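Local coordinates for protein RIF2 (Saccharomyces cerevisiae, PDB 4BJ1), which takes part in transcriptional silencing and telomere length regulation in yeast, interacting with RIF1 and the C-terminus of RAP1, at residues K36-N41 against R66-T71; N47-F52 against I184-L189; V79-M84 against I146-F151. All coordinates share one frame; numbering follows the deposited sequence.

Overall arrangement
All three contacts tie helices and strands into one AAA+ core, whose five parallel strands run in the order 78-83, 145-153, 184-192, 48-53, 213-217. Contact 3 joins the first two strands and contact 2 the third and fourth; their centres are about 9 Å apart, and the backbone of L189 bonds to F149 and F151. Contact 1, between helices 32-42 and 58-74, sits on one face of this sheet, its centre about 12 Å from that of contact 2 and 14 Å from that of contact 3. Along the chain, contacts 1 and 2 interleave, while contact 3 lies between the halves of contact 2. Contacts 1 and 3 lie where the second subunit meets the core.

Contact 1: K36-N41 against R66-T71; sequences KFLSKN and RAVSET
L38 reaches across to helix 58-74 with both its methyl groups. CD1 comes up to A67 CB at 3.5 Å and lies beside the start of the next peptide, while V68 CG2 touches both methyls, 3.9 Å from L38 CD1 and as far from L38 CD2. The side chains of L38 and V68 cross at about a right angle. In L38, CG is anti to the carbonyl carbon (chi1 -70°), beside the backbone N, and CD1 in turn is anti to CA (chi2 -176°), which extends this methyl toward A67. One turn further on, T71 leans back over the base of L38: OG1 stands 3.9 Å from L38 CB, and CG2 rests against the backbone of S39, 3.7 Å from its CA. No hydrogen bond joins the segments. The helices run in roughly the same direction, 39° apart, on one face of the parallel sheet of this AAA+ core. Helix 58-74 is the connection in a beta-alpha-beta crossover from strand 48-53 to strand 78-83, and helix 32-42 leads into strand 48-53. Below the helix pair, L38 touches F52 and V68 touches L189. T71 keeps its hydroxyl inside its own helix: OG1 bonds to A67 O at 2.7 Å, and T71 N reaches the same oxygen from the opposite face of the carbonyl plane. That bond holds the side chain in the turn that sends CG2 toward S39.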
ATOM      1  N   LYS A  36       6.341 -17.987  -5.713  1.00106.18           N
ATOM      2  CA  LYS A  36       7.179 -19.124  -5.354  1.00109.01           C
ATOM      3  C   LYS A  36       8.437 -19.170  -6.243  1.00113.29           C
ATOM      4  O   LYS A  36       9.530 -19.422  -5.730  1.00114.25           O
ATOM      5  CB  LYS A  36       6.386 -20.441  -5.453  1.00115.46           C
ATOM      6  N   PHE A  37       8.287 -18.896  -7.563  1.00108.09           N
ATOM      7  CA  PHE A  37       9.397 -18.896  -8.529  1.00107.01           C
ATOM      8  C   PHE A  37      10.446 -17.865  -8.155  1.00106.69           C
ATOM      9  O   PHE A  37      11.636 -18.113  -8.325  1.00106.49           O
ATOM     10  CB  PHE A  37       8.887 -18.653  -9.966  1.00108.55           C
ATOM     11  CG  PHE A  37       9.967 -18.525 -11.018  1.00110.00           C
ATOM     12  CD1 PHE A  37      10.684 -19.637 -11.441  1.00116.24           C
ATOM     13  CD2 PHE A  37      10.261 -17.296 -11.588  1.00109.13           C
ATOM     14  CE1 PHE A  37      11.683 -19.516 -12.410  1.00117.49           C
ATOM     15  CE2 PHE A  37      11.260 -17.178 -12.554  1.00112.35           C
ATOM     16  CZ  PHE A  37      11.964 -18.287 -12.960  1.00113.67           C
ATOM     17  N   LEU A  38       9.998 -16.721  -7.623  1.00100.21           N
ATOM     18  CA  LEU A  38      10.882 -15.644  -7.215  1.00 97.38           C
ATOM     19  C   LEU A  38      11.701 -16.020  -5.994  1.00105.62           C
ATOM     20  O   LEU A  38      12.916 -16.127  -6.134  1.00106.54           O
ATOM     21  CB  LEU A  38      10.134 -14.316  -7.044  1.00 93.40           C
ATOM     22  CG  LEU A  38       9.629 -13.677  -8.332  1.00 94.83           C
ATOM     23  CD1 LEU A  38       9.013 -12.358  -8.051  1.00 91.14           C
ATOM     24  CD2 LEU A  38      10.746 -13.507  -9.351  1.00 96.50           C
ATOM     25  N   SER A  39      11.059 -16.332  -4.840  1.00104.05           N
ATOM     26  CA  SER A  39      11.780 -16.746  -3.616  1.00105.72           C
ATOM     27  C   SER A  39      12.784 -17.902  -3.834  1.00112.18           C
ATOM     28  O   SER A  39      13.802 -17.960  -3.148  1.00112.62           O
ATOM     29  CB  SER A  39      10.807 -17.089  -2.494  1.00110.91           C
ATOM     30  OG  SER A  39      10.232 -18.372  -2.684  1.00125.32           O
ATOM     31  N   LYS A  40      12.488 -18.798  -4.795  1.00110.53           N
ATOM     32  CA  LYS A  40      13.311 -19.946  -5.174  1.00113.97           C
ATOM     33  C   LYS A  40      14.624 -19.479  -5.825  1.00120.17           C
ATOM     34  O   LYS A  40      15.706 -19.958  -5.464  1.00122.18           O
ATOM     35  CB  LYS A  40      12.514 -20.862  -6.139  1.00118.10           C
ATOM     36  CG  LYS A  40      13.282 -22.058  -6.712  1.00130.38           C
ATOM     37  CD  LYS A  40      12.743 -22.466  -8.089  1.00141.90           C
ATOM     38  CE  LYS A  40      13.840 -22.888  -9.047  1.00153.09           C
ATOM     39  NZ  LYS A  40      13.513 -22.547 -10.462  1.00157.08           N
ATOM     40  N   ASN A  41      14.523 -18.547  -6.789  1.00115.04           N
ATOM     41  CA  ASN A  41      15.669 -18.078  -7.549  1.00113.97           C
ATOM     42  C   ASN A  41      16.363 -16.857  -6.963  1.00115.53           C
ATOM     43  O   ASN A  41      17.580 -16.765  -7.087  1.00116.57           O
ATOM     44  CB  ASN A  41      15.276 -17.839  -9.002  1.00112.54           C
ATOM     45  CG  ASN A  41      14.901 -19.103  -9.736  1.00132.54           C
ATOM     46  OD1 ASN A  41      15.739 -19.785 -10.342  1.00130.10           O
ATOM     47  ND2 ASN A  41      13.629 -19.450  -9.695  1.00121.98           N
ATOM     48  N   ARG A  66       7.616  -5.176  -8.247  1.00 77.85           N
ATOM     49  CA  ARG A  66       7.343  -5.101  -6.818  1.00 80.12           C
ATOM     50  C   ARG A  66       7.630  -6.442  -6.124  1.00 85.75           C
ATOM     51  O   ARG A  66       8.258  -6.451  -5.068  1.00 87.43           O
ATOM     52  CB  ARG A  66       5.896  -4.641  -6.544  1.00 82.86           C
ATOM     53  CG  ARG A  66       5.482  -4.632  -5.051  1.00 87.01           C
ATOM     54  CD  ARG A  66       6.438  -3.847  -4.157  1.00 80.26           C
ATOM     55  NE  ARG A  66       6.240  -2.414  -4.326  1.00 85.37           N
ATOM     56  CZ  ARG A  66       5.707  -1.635  -3.396  1.00121.89           C
ATOM     57  NH1 ARG A  66       5.360  -2.139  -2.221  1.00123.88           N
ATOM     58  NH2 ARG A  66       5.545  -0.335  -3.622  1.00120.87           N
ATOM     59  N   ALA A  67       7.177  -7.560  -6.718  1.00 81.44           N
ATOM     60  CA  ALA A  67       7.388  -8.900  -6.182  1.00 82.90           C
ATOM     61  C   ALA A  67       8.886  -9.214  -6.075  1.00 87.66           C
ATOM     62  O   ALA A  67       9.299  -9.853  -5.106  1.00 89.16           O
ATOM     63  CB  ALA A  67       6.680  -9.925  -7.057  1.00 83.88           C
ATOM     64  N   VAL A  68       9.701  -8.727  -7.051  1.00 82.89           N
ATOM     65  CA  VAL A  68      11.158  -8.887  -7.066  1.00 81.59           C
ATOM     66  C   VAL A  68      11.722  -8.032  -5.938  1.00 88.56           C
ATOM     67  O   VAL A  68      12.457  -8.551  -5.092  1.00 88.69           O
ATOM     68  CB  VAL A  68      11.756  -8.536  -8.452  1.00 82.28           C
ATOM     69  CG1 VAL A  68      13.241  -8.175  -8.361  1.00 80.77           C
ATOM     70  CG2 VAL A  68      11.535  -9.678  -9.436  1.00 82.05           C
ATOM     71  N   SER A  69      11.302  -6.733  -5.904  1.00 87.05           N
ATOM     72  CA  SER A  69      11.641  -5.693  -4.924  1.00 89.11           C
ATOM     73  C   SER A  69      11.440  -6.221  -3.484  1.00 97.60           C
ATOM     74  O   SER A  69      12.357  -6.120  -2.667  1.00100.52           O
ATOM     75  CB  SER A  69      10.810  -4.440  -5.204  1.00 94.56           C
ATOM     76  OG  SER A  69      11.076  -3.326  -4.366  1.00111.45           O
ATOM     77  N   GLU A  70      10.309  -6.886  -3.220  1.00 94.70           N
ATOM     78  CA  GLU A  70       9.995  -7.466  -1.925  1.00 98.90           C
ATOM     79  C   GLU A  70      10.818  -8.687  -1.612  1.00103.90           C
ATOM     80  O   GLU A  70      11.223  -8.834  -0.465  1.00106.96           O
ATOM     81  CB  GLU A  70       8.498  -7.811  -1.810  1.00103.65           C
ATOM     82  CG  GLU A  70       7.596  -6.624  -1.519  1.00118.53           C
ATOM     83  CD  GLU A  70       7.856  -5.946  -0.188  1.00147.20           C
ATOM     84  OE1 GLU A  70       7.359  -6.449   0.846  1.00133.43           O
ATOM     85  OE2 GLU A  70       8.594  -4.932  -0.173  1.00147.90           O
ATOM     86  N   THR A  71      11.037  -9.586  -2.590  1.00 99.67           N
ATOM     87  CA  THR A  71      11.816 -10.823  -2.373  1.00101.23           C
ATOM     88  C   THR A  71      13.262 -10.497  -1.952  1.00106.78           C
ATOM     89  O   THR A  71      13.811 -11.162  -1.065  1.00108.43           O
ATOM     90  CB  THR A  71      11.714 -11.776  -3.578  1.00102.86           C
ATOM     91  OG1 THR A  71      10.339 -12.025  -3.857  1.00105.20           O
ATOM     92  CG2 THR A  71      12.403 -13.107  -3.342  1.00 99.68           C
TER

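Contact 2: N47-F52 against I184-L189; sequences NCIVFF and IAFKVL
V50 N donates to V188 O at 2.8 Å, an almost straight bond of 173° that meets the oxygen nearly along the C=O axis. The ladder continues back toward the start of the strands: V188 N bonds to C48 O at 3.0 Å, and C48 N to F186 O at the same length. It joins 48-53 and 184-192, neighbouring parallel strands inside the five-stranded AAA+ sheet. N47, just ahead of the strand, extends the ladder with its side chain, OD1 accepting from F186 N at 3.1 Å with the donor tilted somewhat from the amide's carbonyl plane. The same side chain lies over the F186 ring, a CH-pi contact in which N47 CB stands 3.6 Å above the ring's centre. F186 has CG between its backbone N and carbonyl carbon (chi1 63°), a crowded position on the side where N47 lies. I49 puts CG1 at the ring's edge, and its side chain runs alongside that of V188. On the other face of the sheet, F52 brings CE2 to within 4.0 Å of L189 CG. K187 shares that face, but its NZ bonds to N41 O and K46 O. The buried amine thus sits among backbone carbonyls, where the carbonyl (C-terminal) end of helix 32-42 would be expected to favour its positive charge, and N47 serves as both acceptor and ring cover.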
ATOM      1  N   ASN A  47      23.760 -18.236  -8.509  1.00102.93           N
ATOM      2  CA  ASN A  47      23.667 -17.297  -9.636  1.00 99.67           C
ATOM      3  C   ASN A  47      22.631 -17.818 -10.615  1.00107.26           C
ATOM      4  O   ASN A  47      22.711 -18.981 -11.009  1.00111.87           O
ATOM      5  CB  ASN A  47      24.983 -17.180 -10.441  1.00 96.12           C
ATOM      6  CG  ASN A  47      26.280 -17.132  -9.692  1.00106.96           C
ATOM      7  OD1 ASN A  47      26.709 -16.079  -9.234  1.00 94.03           O
ATOM      8  ND2 ASN A  47      27.022 -18.228  -9.729  1.00104.59           N
ATOM      9  N   CYS A  48      21.677 -16.985 -11.031  1.00102.67           N
ATOM     10  CA  CYS A  48      20.753 -17.405 -12.087  1.00104.97           C
ATOM     11  C   CYS A  48      20.286 -16.243 -12.942  1.00 99.91           C
ATOM     12  O   CYS A  48      20.277 -15.089 -12.516  1.00 95.22           O
ATOM     13  CB  CYS A  48      19.585 -18.271 -11.608  1.00109.33           C
ATOM     14  SG  CYS A  48      18.876 -19.344 -12.907  1.00118.52           S
ATOM     15  N   ILE A  49      19.975 -16.584 -14.183  1.00 95.06           N
ATOM     16  CA  ILE A  49      19.479 -15.698 -15.200  1.00 92.05           C
ATOM     17  C   ILE A  49      18.011 -16.060 -15.380  1.00 96.59           C
ATOM     18  O   ILE A  49      17.697 -17.231 -15.614  1.00 99.83           O
ATOM     19  CB  ILE A  49      20.322 -15.885 -16.480  1.00 96.95           C
ATOM     20  CG1 ILE A  49      21.795 -15.528 -16.203  1.00 95.84           C
ATOM     21  CG2 ILE A  49      19.743 -15.061 -17.637  1.00 96.66           C
ATOM     22  CD1 ILE A  49      22.755 -16.300 -16.951  1.00102.86           C
ATOM     23  N   VAL A  50      17.115 -15.067 -15.201  1.00 89.92           N
ATOM     24  CA  VAL A  50      15.666 -15.240 -15.330  1.00 90.25           C
ATOM     25  C   VAL A  50      15.132 -14.389 -16.473  1.00 92.95           C
ATOM     26  O   VAL A  50      15.404 -13.191 -16.522  1.00 90.55           O
ATOM     27  CB  VAL A  50      14.892 -14.939 -14.016  1.00 92.87           C
ATOM     28  CG1 VAL A  50      13.388 -15.116 -14.206  1.00 93.55           C
ATOM     29  CG2 VAL A  50      15.383 -15.801 -12.861  1.00 95.11           C
ATOM     30  N   PHE A  51      14.345 -15.002 -17.366  1.00 91.60           N
ATOM     31  CA  PHE A  51      13.659 -14.320 -18.458  1.00 90.50           C
ATOM     32  C   PHE A  51      12.175 -14.265 -18.129  1.00 92.16           C
ATOM     33  O   PHE A  51      11.592 -15.255 -17.685  1.00 93.66           O
ATOM     34  CB  PHE A  51      13.850 -15.052 -19.791  1.00 96.67           C
ATOM     35  CG  PHE A  51      15.213 -14.922 -20.428  1.00 99.12           C
ATOM     36  CD1 PHE A  51      15.490 -13.878 -21.306  1.00100.46           C
ATOM     37  CD2 PHE A  51      16.202 -15.870 -20.190  1.00103.53           C
ATOM     38  CE1 PHE A  51      16.746 -13.765 -21.904  1.00103.03           C
ATOM     39  CE2 PHE A  51      17.459 -15.756 -20.791  1.00107.72           C
ATOM     40  CZ  PHE A  51      17.720 -14.703 -21.643  1.00104.90           C
ATOM     41  N   PHE A  52      11.568 -13.096 -18.328  1.00 85.11           N
ATOM     42  CA  PHE A  52      10.137 -12.889 -18.109  1.00 82.04           C
ATOM     43  C   PHE A  52       9.527 -12.630 -19.481  1.00 87.82           C
ATOM     44  O   PHE A  52       9.635 -11.516 -20.009  1.00 85.65           O
ATOM     45  CB  PHE A  52       9.890 -11.750 -17.113  1.00 78.44           C
ATOM     46  CG  PHE A  52      10.352 -12.001 -15.692  1.00 77.39           C
ATOM     47  CD1 PHE A  52       9.684 -12.911 -14.875  1.00 80.92           C
ATOM     48  CD2 PHE A  52      11.390 -11.258 -15.139  1.00 75.19           C
ATOM     49  CE1 PHE A  52      10.081 -13.105 -13.549  1.00 80.91           C
ATOM     50  CE2 PHE A  52      11.783 -11.448 -13.813  1.00 76.60           C
ATOM     51  CZ  PHE A  52      11.130 -12.374 -13.030  1.00 77.10           C
ATOM     52  N   ILE A 184      30.082 -13.847  -3.894  1.00 79.59           N
ATOM     53  CA  ILE A 184      29.350 -12.945  -4.810  1.00 76.23           C
ATOM     54  C   ILE A 184      28.466 -13.804  -5.730  1.00 80.36           C
ATOM     55  O   ILE A 184      28.976 -14.726  -6.397  1.00 81.89           O
ATOM     56  CB  ILE A 184      30.236 -11.960  -5.634  1.00 77.57           C
ATOM     57  CG1 ILE A 184      31.112 -11.087  -4.752  1.00 77.32           C
ATOM     58  CG2 ILE A 184      29.362 -11.080  -6.509  1.00 77.20           C
ATOM     59  CD1 ILE A 184      32.380 -10.765  -5.400  1.00 85.47           C
ATOM     60  N   ALA A 185      27.151 -13.491  -5.754  1.00 74.63           N
ATOM     61  CA  ALA A 185      26.134 -14.157  -6.575  1.00 74.63           C
ATOM     62  C   ALA A 185      25.452 -13.134  -7.451  1.00 77.77           C
ATOM     63  O   ALA A 185      25.334 -11.983  -7.053  1.00 77.25           O
ATOM     64  CB  ALA A 185      25.103 -14.852  -5.697  1.00 76.57           C
ATOM     65  N   PHE A 186      25.006 -13.535  -8.642  1.00 74.58           N
ATOM     66  CA  PHE A 186      24.333 -12.614  -9.537  1.00 72.58           C
ATOM     67  C   PHE A 186      22.982 -13.122  -9.922  1.00 78.06           C
ATOM     68  O   PHE A 186      22.786 -14.324 -10.080  1.00 79.27           O
ATOM     69  CB  PHE A 186      25.175 -12.292 -10.780  1.00 74.88           C
ATOM     70  CG  PHE A 186      25.501 -13.431 -11.721  1.00 78.53           C
ATOM     71  CD1 PHE A 186      24.573 -13.867 -12.662  1.00 82.73           C
ATOM     72  CD2 PHE A 186      26.775 -13.991 -11.745  1.00 82.36           C
ATOM     73  CE1 PHE A 186      24.892 -14.896 -13.561  1.00 86.83           C
ATOM     74  CE2 PHE A 186      27.096 -15.019 -12.642  1.00 87.60           C
ATOM     75  CZ  PHE A 186      26.158 -15.460 -13.551  1.00 86.95           C
ATOM     76  N   LYS A 187      22.042 -12.191 -10.082  1.00 74.71           N
ATOM     77  CA  LYS A 187      20.675 -12.465 -10.493  1.00 74.77           C
ATOM     78  C   LYS A 187      20.413 -11.553 -11.667  1.00 77.64           C
ATOM     79  O   LYS A 187      20.237 -10.350 -11.482  1.00 76.63           O
ATOM     80  CB  LYS A 187      19.653 -12.229  -9.342  1.00 77.02           C
ATOM     81  CG  LYS A 187      20.050 -12.779  -7.959  1.00 89.76           C
ATOM     82  CD  LYS A 187      20.075 -14.314  -7.832  1.00 98.25           C
ATOM     83  CE  LYS A 187      20.450 -14.705  -6.418  1.00104.58           C
ATOM     84  NZ  LYS A 187      20.040 -16.089  -6.066  1.00105.73           N
ATOM     85  N   VAL A 188      20.492 -12.104 -12.884  1.00 74.84           N
ATOM     86  CA  VAL A 188      20.234 -11.356 -14.114  1.00 73.86           C
ATOM     87  C   VAL A 188      18.742 -11.524 -14.399  1.00 78.33           C
ATOM     88  O   VAL A 188      18.261 -12.656 -14.487  1.00 79.95           O
ATOM     89  CB  VAL A 188      21.124 -11.806 -15.295  1.00 78.37           C
ATOM     90  CG1 VAL A 188      20.891 -10.943 -16.522  1.00 78.20           C
ATOM     91  CG2 VAL A 188      22.583 -11.758 -14.903  1.00 78.48           C
ATOM     92  N   LEU A 189      18.002 -10.407 -14.455  1.00 72.70           N
ATOM     93  CA  LEU A 189      16.560 -10.438 -14.686  1.00 72.68           C
ATOM     94  C   LEU A 189      16.250  -9.665 -15.945  1.00 77.24           C
ATOM     95  O   LEU A 189      16.479  -8.454 -16.014  1.00 76.97           O
ATOM     96  CB  LEU A 189      15.762  -9.906 -13.460  1.00 71.60           C
ATOM     97  CG  LEU A 189      15.453 -10.892 -12.284  1.00 76.46           C
ATOM     98  CD1 LEU A 189      16.710 -11.424 -11.618  1.00 77.01           C
ATOM     99  CD2 LEU A 189      14.671 -10.214 -11.199  1.00 75.37           C
TER

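Contact 3: V79-M84 against I146-F151; sequences VVIIEM and IVYFKF
V80 N donates to I146 O at 2.8 Å, and four more backbone bonds of equal length step up the parallel pair: Y148 N to V80 O, I82 N to Y148 O, K150 N to I82 O and M84 N to K150 O. On one face, I81 meets the edge of the Y148 ring. Its CD1 lies in the ring plane, and its CG2 is 3.6 Å from Y148 CD2. An alanine here takes away both methyls, and the ring edge would probably be left with a gap and freer to shift. Beyond, E83 and K150 lie side by side, yet their polar ends go elsewhere: E83 OE1 accepts from K243 N of the second subunit, and K150 NZ bonds to Y61 OH. On the opposite face, I82 CD1 packs on V147 CG1 at 3.6 Å, and I82 CG2 lies 3.8 Å from F149 CD1. M84, bent at chi2 (-51°), sets SD at the edge of the F149 ring as a Met-aromatic contact. Strands 78-83 and 145-153 form one edge of the five-stranded parallel sheet, whose order 2-3-4-1-5 is that of an ASCE-type AAA+ domain.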
ATOM      1  N   VAL A  79      22.526  -6.698  -0.939  1.00 79.54           N
ATOM      2  CA  VAL A  79      21.939  -6.724  -2.281  1.00 74.45           C
ATOM      3  C   VAL A  79      22.278  -5.391  -2.928  1.00 78.64           C
ATOM      4  O   VAL A  79      22.141  -4.358  -2.285  1.00 80.20           O
ATOM      5  CB  VAL A  79      20.413  -7.011  -2.273  1.00 76.07           C
ATOM      6  CG1 VAL A  79      19.869  -7.093  -3.688  1.00 73.65           C
ATOM      7  CG2 VAL A  79      20.081  -8.292  -1.507  1.00 76.53           C
ATOM      8  N   VAL A  80      22.813  -5.437  -4.159  1.00 75.24           N
ATOM      9  CA  VAL A  80      23.229  -4.310  -5.005  1.00 75.24           C
ATOM     10  C   VAL A  80      22.391  -4.400  -6.282  1.00 81.27           C
ATOM     11  O   VAL A  80      22.030  -5.504  -6.699  1.00 80.68           O
ATOM     12  CB  VAL A  80      24.763  -4.338  -5.279  1.00 78.13           C
ATOM     13  CG1 VAL A  80      25.146  -3.685  -6.606  1.00 77.30           C
ATOM     14  CG2 VAL A  80      25.531  -3.697  -4.135  1.00 80.65           C
ATOM     15  N   ILE A  81      22.034  -3.242  -6.860  1.00 79.76           N
ATOM     16  CA  ILE A  81      21.230  -3.181  -8.066  1.00 79.19           C
ATOM     17  C   ILE A  81      22.006  -2.497  -9.164  1.00 83.67           C
ATOM     18  O   ILE A  81      22.553  -1.408  -8.953  1.00 85.72           O
ATOM     19  CB  ILE A  81      19.882  -2.446  -7.823  1.00 84.34           C
ATOM     20  CG1 ILE A  81      19.213  -2.824  -6.431  1.00 86.66           C
ATOM     21  CG2 ILE A  81      18.919  -2.624  -9.017  1.00 83.01           C
ATOM     22  CD1 ILE A  81      18.792  -4.331  -6.109  1.00 93.29           C
ATOM     23  N   ILE A  82      22.026  -3.125 -10.348  1.00 78.15           N
ATOM     24  CA  ILE A  82      22.641  -2.563 -11.539  1.00 78.88           C
ATOM     25  C   ILE A  82      21.621  -2.640 -12.658  1.00 84.30           C
ATOM     26  O   ILE A  82      21.080  -3.711 -12.927  1.00 81.09           O
ATOM     27  CB  ILE A  82      24.040  -3.146 -11.865  1.00 82.12           C
ATOM     28  CG1 ILE A  82      25.097  -2.541 -10.914  1.00 84.12           C
ATOM     29  CG2 ILE A  82      24.436  -2.851 -13.310  1.00 84.29           C
ATOM     30  CD1 ILE A  82      26.044  -3.466 -10.359  1.00 87.05           C
ATOM     31  N   GLU A  83      21.282  -1.472 -13.232  1.00 85.53           N
ATOM     32  CA  GLU A  83      20.323  -1.368 -14.321  1.00 86.11           C
ATOM     33  C   GLU A  83      21.123  -1.369 -15.618  1.00 95.85           C
ATOM     34  O   GLU A  83      21.877  -0.429 -15.901  1.00100.03           O
ATOM     35  CB  GLU A  83      19.482  -0.111 -14.157  1.00 89.17           C
ATOM     36  CG  GLU A  83      18.615  -0.128 -12.912  1.00 96.45           C
ATOM     37  CD  GLU A  83      17.986   1.220 -12.632  1.00115.09           C
ATOM     38  OE1 GLU A  83      18.686   2.102 -12.082  1.00101.03           O
ATOM     39  OE2 GLU A  83      16.807   1.412 -13.011  1.00112.81           O
ATOM     40  N   MET A  84      21.015  -2.470 -16.371  1.00 92.22           N
ATOM     41  CA  MET A  84      21.790  -2.721 -17.588  1.00 94.41           C
ATOM     42  C   MET A  84      21.237  -2.082 -18.866  1.00103.63           C
ATOM     43  O   MET A  84      21.908  -2.116 -19.904  1.00105.70           O
ATOM     44  CB  MET A  84      21.975  -4.239 -17.776  1.00 94.74           C
ATOM     45  CG  MET A  84      22.902  -4.859 -16.748  1.00 96.26           C
ATOM     46  SD  MET A  84      24.467  -3.975 -16.608  1.00102.04           S
ATOM     47  CE  MET A  84      25.182  -4.351 -18.200  1.00102.60           C
ATOM     48  N   ILE A 146      25.039  -9.877  -3.309  1.00 78.28           N
ATOM     49  CA  ILE A 146      24.182 -10.280  -4.418  1.00 77.20           C
ATOM     50  C   ILE A 146      24.034  -9.064  -5.304  1.00 79.99           C
ATOM     51  O   ILE A 146      23.609  -7.998  -4.845  1.00 79.47           O
ATOM     52  CB  ILE A 146      22.812 -10.861  -3.981  1.00 81.47           C
ATOM     53  CG1 ILE A 146      22.965 -12.281  -3.396  1.00 84.55           C
ATOM     54  CG2 ILE A 146      21.825 -10.870  -5.157  1.00 82.06           C
ATOM     55  CD1 ILE A 146      21.691 -12.842  -2.664  1.00 90.97           C
ATOM     56  N   VAL A 147      24.417  -9.225  -6.565  1.00 75.40           N
ATOM     57  CA  VAL A 147      24.312  -8.196  -7.574  1.00 73.90           C
ATOM     58  C   VAL A 147      23.093  -8.551  -8.385  1.00 80.97           C
ATOM     59  O   VAL A 147      23.027  -9.661  -8.913  1.00 83.43           O
ATOM     60  CB  VAL A 147      25.541  -8.175  -8.477  1.00 77.15           C
ATOM     61  CG1 VAL A 147      25.746  -6.795  -9.052  1.00 77.23           C
ATOM     62  CG2 VAL A 147      26.772  -8.626  -7.730  1.00 77.92           C
ATOM     63  N   TYR A 148      22.118  -7.642  -8.470  1.00 76.40           N
ATOM     64  CA  TYR A 148      20.923  -7.865  -9.257  1.00 75.64           C
ATOM     65  C   TYR A 148      21.015  -6.946 -10.429  1.00 77.32           C
ATOM     66  O   TYR A 148      20.951  -5.728 -10.262  1.00 77.06           O
ATOM     67  CB  TYR A 148      19.623  -7.690  -8.431  1.00 78.19           C
ATOM     68  CG  TYR A 148      18.423  -7.160  -9.195  1.00 82.75           C
ATOM     69  CD1 TYR A 148      17.938  -7.817 -10.331  1.00 85.47           C
ATOM     70  CD2 TYR A 148      17.755  -6.015  -8.774  1.00 84.28           C
ATOM     71  CE1 TYR A 148      16.845  -7.317 -11.047  1.00 86.61           C
ATOM     72  CE2 TYR A 148      16.644  -5.524  -9.464  1.00 85.67           C
ATOM     73  CZ  TYR A 148      16.191  -6.176 -10.600  1.00 94.92           C
ATOM     74  OH  TYR A 148      15.084  -5.683 -11.257  1.00 99.36           O
ATOM     75  N   PHE A 149      21.246  -7.541 -11.611  1.00 73.63           N
ATOM     76  CA  PHE A 149      21.344  -6.862 -12.900  1.00 73.21           C
ATOM     77  C   PHE A 149      19.965  -6.905 -13.514  1.00 76.78           C
ATOM     78  O   PHE A 149      19.367  -7.975 -13.607  1.00 76.81           O
ATOM     79  CB  PHE A 149      22.347  -7.557 -13.820  1.00 76.04           C
ATOM     80  CG  PHE A 149      23.771  -7.624 -13.319  1.00 78.28           C
ATOM     81  CD1 PHE A 149      24.679  -6.612 -13.615  1.00 81.49           C
ATOM     82  CD2 PHE A 149      24.225  -8.737 -12.608  1.00 79.67           C
ATOM     83  CE1 PHE A 149      26.006  -6.695 -13.180  1.00 82.78           C
ATOM     84  CE2 PHE A 149      25.544  -8.804 -12.153  1.00 82.39           C
ATOM     85  CZ  PHE A 149      26.429  -7.793 -12.459  1.00 81.38           C
ATOM     86  N   LYS A 150      19.445  -5.749 -13.907  1.00 73.72           N
ATOM     87  CA  LYS A 150      18.102  -5.648 -14.462  1.00 73.93           C
ATOM     88  C   LYS A 150      18.165  -5.148 -15.887  1.00 79.47           C
ATOM     89  O   LYS A 150      18.805  -4.125 -16.148  1.00 81.38           O
ATOM     90  CB  LYS A 150      17.249  -4.721 -13.564  1.00 76.45           C
ATOM     91  CG  LYS A 150      15.919  -4.258 -14.145  1.00 92.99           C
ATOM     92  CD  LYS A 150      15.627  -2.837 -13.690  1.00103.54           C
ATOM     93  CE  LYS A 150      14.263  -2.364 -14.119  1.00111.26           C
ATOM     94  NZ  LYS A 150      13.174  -2.906 -13.257  1.00111.87           N
ATOM     95  N   PHE A 151      17.503  -5.864 -16.807  1.00 75.44           N
ATOM     96  CA  PHE A 151      17.446  -5.484 -18.216  1.00 77.15           C
ATOM     97  C   PHE A 151      16.009  -5.574 -18.693  1.00 80.76           C
ATOM     98  O   PHE A 151      15.354  -6.586 -18.475  1.00 79.89           O
ATOM     99  CB  PHE A 151      18.395  -6.340 -19.079  1.00 80.71           C
ATOM    100  CG  PHE A 151      18.425  -5.902 -20.522  1.00 85.62           C
ATOM    101  CD1 PHE A 151      19.042  -4.709 -20.893  1.00 90.75           C
ATOM    102  CD2 PHE A 151      17.801  -6.655 -21.508  1.00 89.30           C
ATOM    103  CE1 PHE A 151      19.044  -4.289 -22.227  1.00 94.33           C
ATOM    104  CE2 PHE A 151      17.797  -6.229 -22.840  1.00 94.88           C
ATOM    105  CZ  PHE A 151      18.411  -5.045 -23.187  1.00 94.51           C
TER